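Local coordinates for 5-formaminoimidazole-4-carboxamide-1-(Beta)-D-ribofuranosyl 5'-monophosphate synthetase (Thermococcus kodakarensis, PDB 2PBZ), which takes part in IMP biosynthesis as PurP, an ATP-binding ligase that probably forms a carbon-nitrogen bond while making the formamido-carboxamide ribonucleotide intermediate of the purine pathway, at the interface of chains A and B. Residues are numbered along the deposited sequence; one frame, centred on the assembly and turned at random. Chains: chain A/B, Hypothetical protein.

Contact 1: the interface of chains A and B. Residues chain A 193-194, 197, 212-213, 215; chain B 169, 171, 191, 217, 256.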
loop_
_atom_site.group_PDB
_atom_site.type_symbol
_atom_site.label_atom_id
_atom_site.label_comp_id
_atom_site.label_asym_id
_atom_site.label_seq_id
_atom_site.Cartn_x
_atom_site.Cartn_y
_atom_site.Cartn_z
ATOM N N VAL A 193 -1.145 4.364 -10.125
ATOM C CA VAL A 193 -0.131 5.375 -9.856
ATOM C C VAL A 193 0.131 5.944 -11.246
ATOM O O VAL A 193 0.706 5.283 -12.100
ATOM C CB VAL A 193 1.182 4.794 -9.256
ATOM C CG1 VAL A 193 2.184 5.935 -8.999
ATOM C CG2 VAL A 193 0.890 4.084 -7.958
ATOM N N LEU A 194 -0.343 7.164 -11.468
ATOM C CA LEU A 194 -0.202 7.845 -12.749
ATOM C C LEU A 194 0.907 8.869 -12.728
ATOM O O LEU A 194 1.369 9.268 -11.653
ATOM C CB LEU A 194 -1.523 8.533 -13.111
ATOM C CG LEU A 194 -2.580 7.696 -13.842
ATOM C CD1 LEU A 194 -2.703 6.322 -13.220
ATOM C CD2 LEU A 194 -3.902 8.440 -13.800
ATOM N N ASP A 197 0.826 12.682 -11.187
ATOM C CA ASP A 197 1.162 13.093 -9.823
ATOM C C ASP A 197 2.141 14.256 -9.882
ATOM O O ASP A 197 2.038 15.108 -10.768
ATOM C CB ASP A 197 1.769 11.955 -9.035
ATOM C CG ASP A 197 0.741 10.956 -8.588
ATOM O OD1 ASP A 197 -0.432 11.379 -8.452
ATOM O OD2 ASP A 197 1.077 9.755 -8.367
ATOM N N VAL A 212 2.081 4.013 -14.066
ATOM C CA VAL A 212 3.463 3.696 -13.777
ATOM C C VAL A 212 3.451 2.465 -12.866
ATOM O O VAL A 212 4.331 1.613 -12.936
ATOM C CB VAL A 212 4.142 4.876 -13.043
ATOM C CG1 VAL A 212 5.646 4.704 -13.052
ATOM C CG2 VAL A 212 3.735 6.179 -13.687
ATOM N N GLY A 213 2.433 2.391 -12.013
ATOM C CA GLY A 213 2.307 1.289 -11.072
ATOM C C GLY A 213 0.922 1.172 -10.460
ATOM O O GLY A 213 -0.038 1.782 -10.934
ATOM N N ARG A 215 -1.298 0.660 -6.513
ATOM C CA ARG A 215 -1.322 0.658 -5.045
ATOM C C ARG A 215 -2.495 -0.188 -4.549
ATOM O O ARG A 215 -3.638 0.033 -4.962
ATOM C CB ARG A 215 -1.534 2.067 -4.461
ATOM C CG ARG A 215 -0.508 3.128 -4.775
ATOM C CD ARG A 215 -0.820 4.370 -3.948
ATOM N NE ARG A 215 -0.048 5.555 -4.328
ATOM C CZ ARG A 215 -0.316 6.334 -5.376
ATOM N NH1 ARG A 215 -1.350 6.061 -6.172
ATOM N NH2 ARG A 215 0.449 7.404 -5.623
ATOM N N VAL B 169 5.597 11.148 -10.582
ATOM C CA VAL B 169 5.949 10.034 -9.727
ATOM C C VAL B 169 7.435 9.753 -9.527
ATOM O O VAL B 169 8.188 9.540 -10.482
ATOM C CB VAL B 169 5.257 8.729 -10.189
ATOM C CG1 VAL B 169 5.780 8.294 -11.543
ATOM C CG2 VAL B 169 5.492 7.633 -9.136
ATOM N N LEU B 171 10.080 7.255 -7.925
ATOM C CA LEU B 171 10.222 5.864 -7.562
ATOM C C LEU B 171 11.554 5.538 -6.939
ATOM O O LEU B 171 12.604 5.974 -7.393
ATOM C CB LEU B 171 9.996 5.014 -8.813
ATOM C CG LEU B 171 8.653 5.326 -9.487
ATOM C CD1 LEU B 171 8.651 4.781 -10.903
ATOM C CD2 LEU B 171 7.500 4.757 -8.651
ATOM N N GLU B 191 7.541 4.535 -2.800
ATOM C CA GLU B 191 7.023 5.846 -3.163
ATOM C C GLU B 191 6.964 6.622 -1.841
ATOM O O GLU B 191 6.347 6.152 -0.887
ATOM C CB GLU B 191 5.629 5.708 -3.763
ATOM C CG GLU B 191 4.947 7.015 -4.053
ATOM C CD GLU B 191 3.786 6.857 -5.030
ATOM O OE1 GLU B 191 2.858 6.053 -4.756
ATOM O OE2 GLU B 191 3.814 7.543 -6.075
ATOM N N ILE B 217 4.678 0.183 -3.714
ATOM C CA ILE B 217 3.997 0.318 -5.005
ATOM C C ILE B 217 4.398 -0.781 -5.983
ATOM O O ILE B 217 5.581 -1.100 -6.116
ATOM C CB ILE B 217 4.269 1.714 -5.652
ATOM C CG1 ILE B 217 4.083 1.645 -7.158
ATOM C CG2 ILE B 217 5.676 2.186 -5.338
ATOM C CD1 ILE B 217 4.349 2.959 -7.844
ATOM N N TYR B 256 10.180 9.598 -12.809
ATOM C CA TYR B 256 9.641 9.035 -14.026
ATOM C C TYR B 256 8.869 10.101 -14.808
ATOM O O TYR B 256 7.809 10.572 -14.399
ATOM C CB TYR B 256 8.780 7.804 -13.739
ATOM C CG TYR B 256 8.510 7.000 -14.982
ATOM C CD1 TYR B 256 9.556 6.449 -15.718
ATOM C CD2 TYR B 256 7.207 6.819 -15.451
ATOM C CE1 TYR B 256 9.316 5.738 -16.898
ATOM C CE2 TYR B 256 6.951 6.107 -16.636
ATOM C CZ TYR B 256 8.013 5.570 -17.356
ATOM O OH TYR B 256 7.767 4.878 -18.527
#

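Contact 2: the interface of chains A and B. Residues chain A 14, 18, 43-44; chain B 281-283.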
loop_
_atom_site.group_PDB
_atom_site.type_symbol
_atom_site.label_atom_id
_atom_site.label_comp_id
_atom_site.label_asym_id
_atom_site.label_seq_id
_atom_site.Cartn_x
_atom_site.Cartn_y
_atom_site.Cartn_z
ATOM N N LEU A 14 4.985 -11.990 -14.008
ATOM C CA LEU A 14 5.716 -12.301 -12.784
ATOM C C LEU A 14 4.768 -12.910 -11.785
ATOM O O LEU A 14 5.034 -13.958 -11.196
ATOM C CB LEU A 14 6.329 -11.033 -12.196
ATOM C CG LEU A 14 7.384 -10.386 -13.095
ATOM C CD1 LEU A 14 7.771 -9.033 -12.546
ATOM C CD2 LEU A 14 8.599 -11.297 -13.199
ATOM N N LEU A 18 4.878 -16.891 -10.802
ATOM C CA LEU A 18 5.138 -17.187 -9.405
ATOM C C LEU A 18 3.973 -17.990 -8.850
ATOM O O LEU A 18 4.168 -18.947 -8.113
ATOM C CB LEU A 18 5.331 -15.890 -8.605
ATOM C CG LEU A 18 5.438 -15.967 -7.075
ATOM C CD1 LEU A 18 6.522 -16.944 -6.663
ATOM C CD2 LEU A 18 5.732 -14.587 -6.513
ATOM N N PRO A 43 14.216 -17.221 -10.483
ATOM C CA PRO A 43 14.044 -18.642 -10.189
ATOM C C PRO A 43 12.645 -19.178 -10.459
ATOM O O PRO A 43 12.373 -20.341 -10.221
ATOM C CB PRO A 43 14.392 -18.728 -8.703
ATOM C CG PRO A 43 15.352 -17.623 -8.517
ATOM C CD PRO A 43 14.716 -16.511 -9.299
ATOM N N ILE A 44 11.744 -18.342 -10.948
ATOM C CA ILE A 44 10.384 -18.814 -11.182
ATOM C C ILE A 44 10.130 -19.290 -12.605
ATOM O O ILE A 44 9.042 -19.794 -12.911
ATOM C CB ILE A 44 9.342 -17.726 -10.836
ATOM C CG1 ILE A 44 9.627 -16.478 -11.665
ATOM C CG2 ILE A 44 9.363 -17.442 -9.335
ATOM C CD1 ILE A 44 8.523 -15.453 -11.645
ATOM N N GLU B 281 9.540 -12.789 -3.254
ATOM C CA GLU B 281 8.851 -14.053 -3.459
ATOM C C GLU B 281 9.256 -14.649 -4.787
ATOM O O GLU B 281 9.039 -15.831 -5.043
ATOM C CB GLU B 281 7.344 -13.827 -3.404
ATOM C CG GLU B 281 6.880 -13.429 -2.024
ATOM C CD GLU B 281 5.410 -13.075 -1.946
ATOM O OE1 GLU B 281 4.995 -12.653 -0.864
ATOM O OE2 GLU B 281 4.662 -13.212 -2.940
ATOM N N LEU B 282 9.850 -13.823 -5.635
ATOM C CA LEU B 282 10.317 -14.275 -6.936
ATOM C C LEU B 282 11.622 -15.073 -6.777
ATOM O O LEU B 282 11.904 -15.975 -7.558
ATOM C CB LEU B 282 10.544 -13.076 -7.857
ATOM C CG LEU B 282 9.334 -12.176 -8.080
ATOM C CD1 LEU B 282 9.757 -10.873 -8.748
ATOM C CD2 LEU B 282 8.308 -12.928 -8.919
ATOM N N TYR B 283 12.402 -14.749 -5.752
ATOM C CA TYR B 283 13.653 -15.454 -5.517
ATOM C C TYR B 283 13.469 -16.473 -4.415
ATOM O O TYR B 283 14.191 -17.465 -4.343
ATOM C CB TYR B 283 14.752 -14.474 -5.125
ATOM C CG TYR B 283 14.869 -13.319 -6.073
ATOM C CD1 TYR B 283 14.110 -12.177 -5.896
ATOM C CD2 TYR B 283 15.725 -13.376 -7.173
ATOM C CE1 TYR B 283 14.197 -11.119 -6.781
ATOM C CE2 TYR B 283 15.817 -12.317 -8.064
ATOM C CZ TYR B 283 15.049 -11.192 -7.858
ATOM O OH TYR B 283 15.140 -10.134 -8.722
#

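Contact 1: the interface of chains A and B
A:Val212 and B:Val169 meet tip to tip at the apolar centre, CG2 of A:Val212 lying 3.6 Å from CG1 of B:Val169. The torsion of A:Val212 (chi1 -166°) turns its other branch, CG1, away from the backbone N and toward B:Leu171 CD1, 3.7 Å away, and B:Tyr256. The tyrosine runs past the valine in the opposite direction and offers ring atom CD2, 3.6 Å from the same CG1. Beside this cluster A:Val193 divides its methyls: CG1 touches B:Val169 CG2, the two side chains crossing at about a right angle, whereas CG2 packs 3.6 Å from CD1 of B:Ile217.

That same CG2 also lies 3.5 Å above the guanidinium plane of A:Arg215, off-centre toward its rim, and links the apolar patch to the polar one. Here A:Arg215 and B:Glu191 form a salt bridge, NH2 to carboxylate OE1 at 2.9 Å. The two planes are 13° apart, yet the N-H points poorly at its acceptor (118° at H), leaving a weak hydrogen bond. At the guanidinium edge, in plane, A:Asp197 OD2 adds a longer salt bridge within chain A. NH2 is shared by the two carboxylates, and its charge may ease their repulsion.

In this contact between two protein copies, chain A strands 183-194 and 211-216 face chain B strands 170-178 and 183-194, with B:Val169, B:Ile217 and B:Tyr256 coming from loops. A:Leu194, ending its strand, also belongs to the ATP pocket.

Contact 2: the interface of chains A and B
A:Leu18 meets B:Glu281 at about a right angle, opening an apolar group of contacts between helix 13-22 of chain A and the short helix 280-283 of chain B. With CG anti to the backbone N (chi1 172°), the A:Leu18 side chain extends toward chain B, bringing its CD2 to 3.6 Å from CB of B:Glu281, against the aliphatic base of that side chain. The same CD2 reaches B:Leu282, whose CD2 methyl is 3.9 Å away. From a direction roughly perpendicular, A:Ile44 brings CD1 to 3.7 Å from B:Leu282 CD2; this one methyl thus meets both chain A side chains. A:Leu14, a turn earlier on the helix, adds a more distant contact through its backbone. At the far end the A:Pro43 ring places CD 3.9 Å from CD2 of the B:Tyr283 ring.

A second group sets carbon against backbone carbonyl oxygen. B:Leu282 O is approached by A:Pro43 CD at 3.4 Å and by A:Ile44 CG2 at the same distance, while the carbonyl of B:Glu281 faces the CD1 branch of A:Leu18. No hydrogen bond or salt bridge crosses the patch, which therefore rests on shape and van der Waals contact. An alanine in place of A:Leu18 would probably open a gap beside B:Glu281 CB and leave B:Leu282 CD2 without one of its packing partners.

The site joins two copies of the protein: B:Leu282 lies against the chain A helix and the A:Pro43-A:Ile44 loop, probably helping to hold the chains together in the deposited assembly, although the structure alone does not show whether this contact forms in solution.

Contact 1 and contact 2 lie about 22 Å apart, measured between the centres of their C-alpha atoms, and belong to one interface between chains A and B. They share no residue or secondary-structure element: contact 1 draws mainly on strands and adjoining loops in both chains, contact 2 on helix 13-22 and a loop of chain A against helix 280-283 of chain B. If the pairing persists in solution, two separated patches would probably restrain rocking of one chain on the other. No exact two-fold axis relates the chains, so equivalent residue pairs need not make the same contacts; a third copy completes the deposited assembly.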